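Sensor protein kinase WalK (Staphylococcus aureus, PDB 4YWZ) acts as the histidine kinase of the essential WalKR two-component system, whose extracellular receptor domain probably senses a signal outside the cell. Local coordinates at residues E10-F15 / S138-V143; S101-I106 / R116-N121; E61-D66 / N133-S138; N6-L11 / N145-I150. The protein carries 1 engineered substitution. All blocks are in the same frame, centred on the assembly; numbering follows the deposited sequence.

Contact 1. Residues E10-F15 / S138-V143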
# COMPACT_ATOMS: atom_id res chain seq x y z
N GLU A 10 4.53 -12.30 -1.89
CA GLU A 10 4.77 -11.13 -2.71
C GLU A 10 4.12 -9.86 -2.07
O GLU A 10 4.76 -8.84 -2.00
CB GLU A 10 4.17 -11.33 -4.09
CG GLU A 10 5.03 -12.15 -5.04
CD GLU A 10 4.22 -12.61 -6.28
OE1 GLU A 10 3.03 -12.19 -6.51
OE2 GLU A 10 4.83 -13.40 -7.06
N LEU A 11 2.88 -9.97 -1.65
CA LEU A 11 2.14 -8.84 -1.10
C LEU A 11 2.75 -8.46 0.25
O LEU A 11 2.84 -7.26 0.52
CB LEU A 11 0.69 -9.13 -0.98
CG LEU A 11 -0.02 -9.35 -2.33
CD1 LEU A 11 -1.45 -9.65 -1.99
CD2 LEU A 11 0.10 -8.10 -3.18
N LEU A 12 3.12 -9.46 1.06
CA LEU A 12 3.74 -9.09 2.36
C LEU A 12 5.07 -8.43 2.13
O LEU A 12 5.38 -7.41 2.76
CB LEU A 12 3.86 -10.36 3.24
CG LEU A 12 2.49 -10.89 3.67
CD1 LEU A 12 2.64 -12.32 4.24
CD2 LEU A 12 1.81 -10.07 4.71
N ASP A 13 5.88 -8.95 1.23
CA ASP A 13 7.17 -8.32 0.93
C ASP A 13 7.01 -6.93 0.38
O ASP A 13 7.74 -6.08 0.73
CB ASP A 13 7.97 -9.12 -0.09
CG ASP A 13 8.56 -10.42 0.47
OD1 ASP A 13 8.62 -10.67 1.68
OD2 ASP A 13 8.95 -11.20 -0.37
N ASN A 14 6.00 -6.66 -0.47
CA ASN A 14 5.81 -5.36 -1.00
C ASN A 14 5.41 -4.37 0.13
O ASN A 14 5.90 -3.20 0.22
CB ASN A 14 4.65 -5.29 -2.05
CG ASN A 14 4.85 -6.09 -3.26
OD1 ASN A 14 5.96 -6.41 -3.65
ND2 ASN A 14 3.70 -6.43 -3.94
N PHE A 15 4.51 -4.84 1.03
CA PHE A 15 4.08 -4.00 2.16
C PHE A 15 5.32 -3.58 3.02
O PHE A 15 5.45 -2.40 3.33
CB PHE A 15 3.13 -4.78 3.04
CG PHE A 15 2.62 -4.02 4.23
CD1 PHE A 15 3.33 -4.04 5.40
CD2 PHE A 15 1.40 -3.36 4.21
CE1 PHE A 15 2.89 -3.34 6.54
CE2 PHE A 15 0.96 -2.68 5.30
CZ PHE A 15 1.72 -2.66 6.47
N SER A 138 3.10 -1.05 12.07
CA SER A 138 2.47 -0.94 10.75
C SER A 138 1.38 -1.96 10.63
O SER A 138 1.43 -3.09 11.15
CB SER A 138 3.55 -0.98 9.69
OG SER A 138 4.11 -2.22 9.59
N LYS A 139 0.36 -1.55 9.85
CA LYS A 139 -0.91 -2.30 9.76
C LYS A 139 -0.87 -3.41 8.73
O LYS A 139 -1.69 -3.50 7.76
CB LYS A 139 -2.01 -1.31 9.46
CG LYS A 139 -2.26 -0.24 10.50
CD LYS A 139 -3.32 0.71 10.07
CE LYS A 139 -3.48 1.78 11.12
NZ LYS A 139 -4.56 2.79 10.88
N ILE A 140 0.03 -4.36 8.92
CA ILE A 140 0.18 -5.48 8.00
C ILE A 140 -1.10 -6.39 7.92
O ILE A 140 -1.22 -7.14 6.94
CB ILE A 140 1.43 -6.32 8.31
CG1 ILE A 140 1.93 -7.04 7.10
CG2 ILE A 140 1.23 -7.22 9.51
CD1 ILE A 140 3.35 -7.48 7.21
N ASN A 141 -1.97 -6.27 8.94
CA ASN A 141 -3.19 -7.09 8.94
C ASN A 141 -4.05 -6.67 7.81
O ASN A 141 -4.85 -7.51 7.33
CB ASN A 141 -3.99 -7.01 10.21
CG ASN A 141 -4.68 -8.31 10.48
OD1 ASN A 141 -4.15 -9.34 10.14
ND2 ASN A 141 -5.93 -8.21 10.87
N ASP A 142 -3.87 -5.47 7.23
CA ASP A 142 -4.63 -5.15 6.06
C ASP A 142 -4.31 -6.07 4.88
O ASP A 142 -5.24 -6.34 4.08
CB ASP A 142 -4.45 -3.66 5.68
CG ASP A 142 -5.17 -2.61 6.64
OD1 ASP A 142 -6.19 -2.91 7.34
OD2 ASP A 142 -4.73 -1.43 6.49
N VAL A 143 -3.05 -6.56 4.72
CA VAL A 143 -2.63 -7.54 3.72
C VAL A 143 -3.33 -8.89 3.98
O VAL A 143 -3.98 -9.44 3.12
CB VAL A 143 -1.11 -7.72 3.64
CG1 VAL A 143 -0.84 -8.71 2.57
CG2 VAL A 143 -0.47 -6.30 3.40

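Contact 2. Residues S101-I106 / R116-N121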
# COMPACT_ATOMS: atom_id res chain seq x y z
N SER A 101 18.85 -2.12 11.50
CA SER A 101 17.38 -2.27 11.56
C SER A 101 17.05 -3.68 11.95
O SER A 101 17.79 -4.70 11.77
CB SER A 101 16.82 -2.04 10.18
OG SER A 101 17.05 -0.69 9.86
N ASN A 102 15.79 -3.87 12.43
CA ASN A 102 15.24 -5.15 12.74
C ASN A 102 13.73 -5.15 12.64
O ASN A 102 13.18 -4.07 12.52
CB ASN A 102 15.72 -5.76 14.07
CG ASN A 102 15.26 -4.99 15.28
OD1 ASN A 102 14.04 -4.79 15.51
ND2 ASN A 102 16.21 -4.56 16.08
N ASP A 103 13.14 -6.33 12.61
CA ASP A 103 11.63 -6.42 12.49
C ASP A 103 11.09 -7.68 13.08
O ASP A 103 11.78 -8.72 13.12
CB ASP A 103 11.13 -6.31 11.03
CG ASP A 103 11.42 -7.52 10.20
OD1 ASP A 103 12.59 -7.63 9.71
OD2 ASP A 103 10.59 -8.42 10.05
N HIS A 104 9.85 -7.62 13.54
CA HIS A 104 9.13 -8.84 13.95
C HIS A 104 7.64 -8.60 13.94
O HIS A 104 7.19 -7.45 13.92
CB HIS A 104 9.60 -9.27 15.35
CG HIS A 104 9.30 -8.32 16.46
ND1 HIS A 104 10.05 -7.20 16.71
CD2 HIS A 104 8.36 -8.36 17.42
CE1 HIS A 104 9.54 -6.54 17.75
NE2 HIS A 104 8.51 -7.23 18.19
N LEU A 105 6.88 -9.70 13.99
CA LEU A 105 5.43 -9.62 14.03
C LEU A 105 4.93 -9.71 15.45
O LEU A 105 5.57 -10.40 16.35
CB LEU A 105 4.84 -10.76 13.24
CG LEU A 105 4.79 -10.80 11.76
CD1 LEU A 105 4.21 -12.18 11.33
CD2 LEU A 105 3.84 -9.69 11.24
N ILE A 106 3.87 -8.98 15.79
CA ILE A 106 3.27 -9.00 17.13
C ILE A 106 1.73 -9.21 16.89
O ILE A 106 1.29 -9.09 15.76
CB ILE A 106 3.48 -7.82 18.04
CG1 ILE A 106 2.89 -6.49 17.54
CG2 ILE A 106 5.00 -7.61 18.31
CD1 ILE A 106 3.02 -5.27 18.36
N ARG A 116 -2.69 -8.87 13.98
CA ARG A 116 -1.25 -8.95 13.49
C ARG A 116 -0.69 -7.60 13.10
O ARG A 116 -1.28 -6.87 12.34
CB ARG A 116 -1.07 -9.88 12.34
CG ARG A 116 -0.79 -11.29 12.84
CD ARG A 116 -0.61 -12.30 11.74
NE ARG A 116 -1.90 -12.50 11.19
CZ ARG A 116 -2.30 -13.57 10.51
NH1 ARG A 116 -1.47 -14.58 10.29
NH2 ARG A 116 -3.54 -13.55 10.01
N VAL A 117 0.48 -7.22 13.68
CA VAL A 117 1.11 -5.93 13.47
C VAL A 117 2.59 -6.14 13.20
O VAL A 117 3.19 -6.99 13.78
CB VAL A 117 0.95 -5.04 14.72
CG1 VAL A 117 1.81 -3.79 14.60
CG2 VAL A 117 -0.53 -4.64 14.85
N TRP A 118 3.15 -5.44 12.26
CA TRP A 118 4.52 -5.61 11.91
C TRP A 118 5.26 -4.47 12.57
O TRP A 118 5.01 -3.27 12.32
CB TRP A 118 4.75 -5.59 10.39
CG TRP A 118 6.12 -5.96 9.96
CD1 TRP A 118 6.77 -7.09 10.27
CD2 TRP A 118 7.03 -5.19 9.14
NE1 TRP A 118 8.05 -7.10 9.68
CE2 TRP A 118 8.23 -5.94 9.01
CE3 TRP A 118 6.97 -3.93 8.56
CZ2 TRP A 118 9.32 -5.49 8.26
CZ3 TRP A 118 8.08 -3.46 7.87
CH2 TRP A 118 9.24 -4.24 7.74
N VAL A 119 6.29 -4.82 13.36
CA VAL A 119 7.08 -3.84 14.10
C VAL A 119 8.45 -3.78 13.40
O VAL A 119 9.10 -4.80 13.10
CB VAL A 119 7.38 -4.27 15.56
CG1 VAL A 119 8.47 -3.41 16.24
CG2 VAL A 119 6.07 -4.34 16.34
N TYR A 120 8.81 -2.55 13.00
CA TYR A 120 10.11 -2.24 12.32
C TYR A 120 10.79 -1.19 13.16
O TYR A 120 10.28 -0.12 13.49
CB TYR A 120 9.83 -1.76 10.92
CG TYR A 120 11.08 -1.40 10.14
CD1 TYR A 120 11.86 -2.41 9.68
CD2 TYR A 120 11.40 -0.10 9.88
CE1 TYR A 120 13.03 -2.14 8.95
CE2 TYR A 120 12.54 0.22 9.16
CZ TYR A 120 13.34 -0.80 8.76
OH TYR A 120 14.53 -0.54 8.00
N ASN A 121 12.07 -1.44 13.44
CA ASN A 121 12.94 -0.51 14.05
C ASN A 121 14.12 -0.14 13.09
O ASN A 121 14.74 -1.02 12.48
CB ASN A 121 13.61 -1.15 15.26
CG ASN A 121 12.67 -1.35 16.41
OD1 ASN A 121 12.11 -0.39 16.89
ND2 ASN A 121 12.50 -2.55 16.82

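Contact 3. Residues E61-D66 / N133-S138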
# COMPACT_ATOMS: atom_id res chain seq x y z
N GLU A 61 1.55 3.73 14.37
CA GLU A 61 2.24 4.64 15.29
C GLU A 61 3.73 4.66 14.99
O GLU A 61 4.24 3.65 14.54
CB GLU A 61 2.09 4.13 16.67
CG GLU A 61 2.57 5.12 17.76
CD GLU A 61 2.41 4.58 19.20
OE1 GLU A 61 1.95 3.45 19.44
OE2 GLU A 61 2.85 5.28 20.12
N ILE A 62 4.35 5.82 15.14
CA ILE A 62 5.80 5.93 15.09
C ILE A 62 6.19 6.48 16.45
O ILE A 62 5.58 7.47 16.95
CB ILE A 62 6.31 6.82 13.97
CG1 ILE A 62 5.72 6.42 12.61
CG2 ILE A 62 7.85 6.80 14.01
CD1 ILE A 62 6.14 7.32 11.45
N ARG A 63 7.29 5.94 17.07
CA ARG A 63 7.91 6.54 18.26
C ARG A 63 9.38 6.82 17.93
O ARG A 63 10.01 6.11 17.15
CB ARG A 63 7.87 5.64 19.44
CG ARG A 63 6.45 5.13 19.79
CD ARG A 63 6.37 4.12 20.90
NE ARG A 63 5.00 3.64 21.06
CZ ARG A 63 4.67 2.49 21.63
NH1 ARG A 63 5.61 1.72 22.25
NH2 ARG A 63 3.38 2.11 21.63
N PHE A 64 9.91 7.87 18.52
CA PHE A 64 11.34 8.13 18.57
C PHE A 64 11.83 7.97 20.01
O PHE A 64 11.27 8.48 20.94
CB PHE A 64 11.71 9.52 18.01
CG PHE A 64 13.20 9.80 18.08
CD1 PHE A 64 14.05 9.25 17.18
CD2 PHE A 64 13.74 10.53 19.19
CE1 PHE A 64 15.46 9.42 17.29
CE2 PHE A 64 15.14 10.67 19.29
CZ PHE A 64 15.95 10.15 18.32
N ILE A 65 12.84 7.12 20.13
CA ILE A 65 13.40 6.60 21.36
C ILE A 65 14.90 6.96 21.39
O ILE A 65 15.64 6.72 20.40
CB ILE A 65 13.19 5.09 21.51
CG1 ILE A 65 11.68 4.80 21.53
CG2 ILE A 65 13.93 4.57 22.74
CD1 ILE A 65 11.41 3.43 21.07
N ASP A 66 15.36 7.54 22.49
CA ASP A 66 16.73 8.02 22.48
C ASP A 66 17.68 6.89 22.84
O ASP A 66 17.30 5.76 23.11
CB ASP A 66 16.96 9.31 23.38
CG ASP A 66 16.89 9.04 24.86
OD1 ASP A 66 16.99 7.92 25.31
OD2 ASP A 66 16.80 10.02 25.65
N ASN A 133 16.29 5.63 17.97
CA ASN A 133 15.70 4.62 17.19
C ASN A 133 14.27 5.03 16.83
O ASN A 133 13.57 5.60 17.67
CB ASN A 133 15.65 3.28 17.95
CG ASN A 133 14.96 2.19 17.18
OD1 ASN A 133 15.49 1.65 16.23
ND2 ASN A 133 13.69 1.90 17.60
N ILE A 134 13.93 4.74 15.58
CA ILE A 134 12.56 4.96 15.10
C ILE A 134 11.89 3.58 15.22
O ILE A 134 12.34 2.58 14.61
CB ILE A 134 12.58 5.40 13.59
CG1 ILE A 134 13.15 6.81 13.48
CG2 ILE A 134 11.16 5.25 12.98
CD1 ILE A 134 13.56 7.17 12.05
N TYR A 135 10.80 3.48 15.99
CA TYR A 135 10.00 2.30 16.17
C TYR A 135 8.65 2.54 15.45
O TYR A 135 8.03 3.56 15.68
CB TYR A 135 9.72 2.17 17.67
CG TYR A 135 8.63 1.18 18.09
CD1 TYR A 135 7.36 1.63 18.26
CD2 TYR A 135 8.92 -0.14 18.40
CE1 TYR A 135 6.35 0.77 18.70
CE2 TYR A 135 7.96 -0.98 18.88
CZ TYR A 135 6.64 -0.51 18.97
OH TYR A 135 5.59 -1.34 19.38
N ILE A 136 8.27 1.62 14.61
CA ILE A 136 7.07 1.74 13.79
C ILE A 136 6.22 0.50 14.01
O ILE A 136 6.68 -0.62 13.91
CB ILE A 136 7.39 1.89 12.34
CG1 ILE A 136 8.18 3.15 12.10
CG2 ILE A 136 6.11 1.89 11.49
CD1 ILE A 136 8.66 3.28 10.69
N GLU A 137 4.92 0.73 14.32
CA GLU A 137 3.84 -0.32 14.25
C GLU A 137 3.08 -0.05 12.95
O GLU A 137 2.58 1.08 12.73
CB GLU A 137 2.87 -0.29 15.43
CG GLU A 137 3.52 -0.67 16.72
CD GLU A 137 2.55 -0.66 17.96
OE1 GLU A 137 1.33 -0.41 17.74
OE2 GLU A 137 3.12 -0.75 19.07
N SER A 138 3.10 -1.05 12.07
CA SER A 138 2.47 -0.94 10.75
C SER A 138 1.38 -1.96 10.63
O SER A 138 1.43 -3.09 11.15
CB SER A 138 3.55 -0.98 9.69
OG SER A 138 4.11 -2.22 9.59
O HOH W 1 0.17 1.83 18.46
O HOH W 2 5.14 -1.26 22.26

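Contact 4. Residues N6-L11 / N145-I150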
# COMPACT_ATOMS: atom_id res chain seq x y z
N ASN A 6 2.12 -17.85 -4.91
CA ASN A 6 3.12 -17.03 -4.12
C ASN A 6 2.66 -15.61 -3.80
O ASN A 6 3.50 -14.76 -3.40
CB ASN A 6 4.43 -16.92 -4.89
CG ASN A 6 5.43 -17.95 -4.45
OD1 ASN A 6 6.20 -17.70 -3.52
ND2 ASN A 6 5.39 -19.12 -5.06
N LEU A 7 1.39 -15.39 -3.99
CA LEU A 7 0.80 -14.08 -3.96
C LEU A 7 0.96 -13.52 -2.52
O LEU A 7 1.30 -12.32 -2.33
CB LEU A 7 -0.65 -14.15 -4.32
CG LEU A 7 -1.41 -12.84 -4.26
CD1 LEU A 7 -0.85 -11.77 -5.20
CD2 LEU A 7 -2.89 -13.00 -4.47
N GLU A 8 0.77 -14.39 -1.53
CA GLU A 8 0.88 -13.94 -0.12
C GLU A 8 2.27 -13.41 0.18
O GLU A 8 2.42 -12.29 0.75
CB GLU A 8 0.44 -15.06 0.86
CG GLU A 8 0.66 -14.59 2.30
CD GLU A 8 0.14 -15.59 3.32
OE1 GLU A 8 -0.73 -16.39 2.94
OE2 GLU A 8 0.62 -15.55 4.47
N LYS A 9 3.33 -14.10 -0.23
CA LYS A 9 4.68 -13.67 0.09
C LYS A 9 5.02 -12.40 -0.65
O LYS A 9 5.65 -11.47 -0.13
CB LYS A 9 5.67 -14.80 -0.26
CG LYS A 9 7.12 -14.39 -0.15
CD LYS A 9 8.02 -15.39 -0.88
CE LYS A 9 9.40 -14.80 -1.14
NZ LYS A 9 9.93 -14.30 0.16
N GLU A 10 4.53 -12.30 -1.89
CA GLU A 10 4.77 -11.13 -2.71
C GLU A 10 4.12 -9.86 -2.07
O GLU A 10 4.76 -8.84 -2.00
CB GLU A 10 4.17 -11.33 -4.09
CG GLU A 10 5.03 -12.15 -5.04
CD GLU A 10 4.22 -12.61 -6.28
OE1 GLU A 10 3.03 -12.19 -6.51
OE2 GLU A 10 4.83 -13.40 -7.06
N LEU A 11 2.88 -9.97 -1.65
CA LEU A 11 2.14 -8.84 -1.10
C LEU A 11 2.75 -8.46 0.25
O LEU A 11 2.84 -7.26 0.52
CB LEU A 11 0.69 -9.13 -0.98
CG LEU A 11 -0.02 -9.35 -2.33
CD1 LEU A 11 -1.45 -9.65 -1.99
CD2 LEU A 11 0.10 -8.10 -3.18
N ASN A 145 -5.96 -9.51 5.74
CA ASN A 145 -7.42 -9.33 5.60
C ASN A 145 -7.82 -9.39 4.13
O ASN A 145 -8.78 -10.02 3.74
CB ASN A 145 -7.95 -8.07 6.21
CG ASN A 145 -8.03 -8.09 7.76
OD1 ASN A 145 -8.12 -9.15 8.37
ND2 ASN A 145 -7.93 -6.94 8.34
N GLN A 146 -7.04 -8.71 3.29
CA GLN A 146 -7.37 -8.72 1.84
C GLN A 146 -7.16 -10.11 1.25
O GLN A 146 -7.95 -10.53 0.41
CB GLN A 146 -6.63 -7.61 1.17
CG GLN A 146 -6.99 -7.59 -0.33
CD GLN A 146 -8.46 -7.37 -0.70
OE1 GLN A 146 -9.33 -7.06 0.15
NE2 GLN A 146 -8.74 -7.54 -2.04
N LEU A 147 -6.12 -10.82 1.64
CA LEU A 147 -5.85 -12.17 1.13
C LEU A 147 -7.02 -13.07 1.51
O LEU A 147 -7.50 -13.91 0.74
CB LEU A 147 -4.54 -12.68 1.68
CG LEU A 147 -3.26 -12.11 1.09
CD1 LEU A 147 -2.05 -12.50 1.87
CD2 LEU A 147 -3.16 -12.73 -0.30
N ASN A 148 -7.52 -12.92 2.75
CA ASN A 148 -8.64 -13.78 3.18
C ASN A 148 -9.86 -13.43 2.42
O ASN A 148 -10.64 -14.31 2.01
CB ASN A 148 -8.90 -13.60 4.69
CG ASN A 148 -7.98 -14.46 5.55
OD1 ASN A 148 -7.49 -15.53 5.16
ND2 ASN A 148 -7.69 -13.94 6.73
N ASN A 149 -10.08 -12.15 2.09
CA ASN A 149 -11.23 -11.76 1.33
C ASN A 149 -11.26 -12.33 -0.13
O ASN A 149 -12.31 -12.47 -0.70
CB ASN A 149 -11.22 -10.26 1.20
CG ASN A 149 -12.49 -9.71 0.76
OD1 ASN A 149 -13.56 -10.14 1.20
ND2 ASN A 149 -12.42 -8.71 -0.07
N ILE A 150 -10.11 -12.58 -0.72
CA ILE A 150 -10.03 -13.14 -2.08
C ILE A 150 -9.73 -14.62 -2.05
O ILE A 150 -9.33 -15.21 -3.08
CB ILE A 150 -8.97 -12.40 -2.98
CG1 ILE A 150 -7.57 -12.59 -2.47
CG2 ILE A 150 -9.33 -10.96 -3.10
CD1 ILE A 150 -6.46 -12.06 -3.39

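Contact 1. Residues E10-F15 / S138-V143
Ser-138 OG lies at the edge of the Phe-15 ring, in its plane and 3.5 Å from Phe-15 CE1, while its hydroxyl is satisfied elsewhere, by a hydrogen bond with Trp-118 O. The rest is packing of carbon against side chains and backbone. Phe-15 carries most of it: with CG anti to the backbone N (chi1 180°), the ring leaves helix 7-37 and enters the bend between strand 129-138 and helix 141-149. Ile-140 CA sits over one ring face in a CH-pi contact, 3.9 Å from the centroid and displaced toward the rim. The ring tip reaches the backbone itself, Phe-15 CZ lying 3.4 Å from the N of Ile-140, the closing residue of the inverse gamma turn centred on Lys-139. Farther back, Phe-15 CD1 meets Ile-140 CG1 at 3.7 Å, and Phe-15 CD2 meets Val-143 CG2 at 3.6 Å. The other branch of Val-143, CG1, faces Leu-12 CD2 (3.7 Å) and Leu-11 CB (3.9 Å). Leu-12 CD2 also touches Ile-140 CG1, the two side chains crossing at about a right angle. The N-terminal helix thus packs on the junction of strand and C-terminal helix; Trp-118 of strand 114-126 adjoins Ile-140, and Leu-11 also packs on Tyr-22 of the second subunit.

Contact 2. Residues S101-I106 / R116-N121
Arg-116 brings its CA-H to Ile-106 O (3.4 Å), the oxygen that also accepts Val-117 N; Ile-106 N returns a bond to Val-117 O. The Val-117 side chain lies beside Ile-106, both pointing the same way, with Val-117 CB 3.7 Å from Ile-106 CG1. Trp-118, on the other face, has CG anti to its backbone N (chi1 -172°), and its indole crosses Asp-103 at a slant. Trp-118 NE1 donates to Asp-103 OD2 at 2.9 Å, with the oxygen close to the ring plane but the nitrogen above the carboxylate plane. Leu-105 CD2 approaches the indole edge at CD1. Val-119 pairs with His-104 through two backbone bonds, and its CB sits over one imidazole face, 4.1 Å from the centroid; Val-119 CG2 meets Ile-106 CD1 at 3.8 Å. Tyr-120 passes its ring edge by Asp-103 CB, and its OH lies 3.1 Å from Ser-101 OG, hydroxyl to hydroxyl. Asn-121 closes the ladder against Asn-102. Two main-chain bonds join the pair, and Asn-121 ND2 gives Asn-102 OD1 a nearly straight 3.0 Å bond (178°), the amide planes standing 78° apart; Asn-121 ND2 also bonds Ser-91 OG, and Asn-133 ND2 donates to Asn-121 OD1. This regular antiparallel pairing forms the hairpin of strands 102-109 and 114-126, at one margin of the five-stranded sheet of a Cache, PAS-like sensor domain.

Contact 3. Residues E61-D66 / N133-S138
The Arg-63 guanidinium lies beside the Tyr-135 ring, with CE1 of the tyrosine 3.6 Å above one guanidinium face and the two planes 24° apart. At the guanidinium edge, in plane, is Glu-61 OE2; at the tyrosine edge is Glu-137 OE2. Arg-63, extended from CG to NE, grips Glu-61 side-on: Arg-63 NE donates almost straight to Glu-61 OE2 (2.9 Å), meeting it from above the carboxylate plane, and NH2 donates to OE1. Tyr-135 OH gives Glu-137 OE2 a short 2.6 Å bond on the anti lone pair. That oxygen lies 3.8 Å from Arg-63 NH2, a long salt bridge far from the guanidinium plane and purely electrostatic. One water donates to both Glu-61 OE1 and Glu-137 OE1, which probably eases the closeness of these like charges (4.3 Å); a second joins Arg-63 NH1 to Tyr-135 OH. The nearby arginine would tend to keep both carboxylates ionised, and Lys-108 and Tyr-110 also hold Glu-137, as Thr-74 and Asn-79 hold Glu-61. On the other face, Ile-62 CG2 meets Ile-134 CG2 at 3.8 Å, and Ile-62 lies alongside Ile-136. Paired backbone bonds join Glu-61 with Glu-137 and Arg-63 with Tyr-135; Ile-65 N bonds Asn-133 O. These two strands lie inside the sheet, between 71-74 and 114-126; helix 7-37 covers the isoleucine face, touching Ile-134 and Ile-136, while helix 90-98 packs against Ile-65 and Asn-133.

Contact 4. Residues N6-L11 / N145-I150
Leu-147 carries most of the contact, each methyl meeting different partners. Leu-147 CD2 faces Leu-11 CD1 at 3.9 Å and, more loosely, Leu-7 CD2 at 4.2 Å; in each pair the leucines slide past one another in opposite directions. Leu-7 CD2 also meets Ile-150 CD1 at 3.8 Å, the two side chains reaching toward each other tip to tip. Ile-150, where the chain leaves the helix, thus adds its side chain to the contact.

The second kind of contact uses the aliphatic part of a charged residue. Glu-8, with CG anti to the backbone N (chi1 176°), crosses Leu-147 at about a right angle, and its CG lies 3.4 Å from Leu-147 CD1, a tight approach; Glu-8 CB is at 3.7 Å from the same methyl. CB and CG, not the carboxylate oxygens, make the nearest approach to Leu-147. Tyr-144, in the same chain, also packs on Glu-8.

A polar link belongs to the surroundings: Gln-146 NE2 bonds to Glu-52 O of the second subunit.

The antiparallel segment axes (154°) come no closer than 11.1 Å, so long side chains bridge the gap. Adhesion between these chain ends thus rests on dispersion and hydrophobic burial, chemistry that fixes contact distance more firmly than direction.

From the N terminus, helix 7-37 starts two of the loops. Contact 4 (6-11 with 145-150) closes the widest, joining both chain ends; contact 1 follows immediately inward on the same two helices, sharing Glu-10 and Leu-11, the two contact centres about 9 Å apart. Within their loops nests contact 3, which closes the span from strand 59-66 to strand 129-138, and inside that contact 2, the local hairpin of strands 102-109 and 114-126. None cross. Contacts 2 and 3 meet in the sheet, where strands 114-126 and 129-138 are neighbours. Ser-138, shared by contacts 1 and 3, ends strand 129-138 just before the turn into helix 141-149. Contacts 1 and 4 also touch the second subunit.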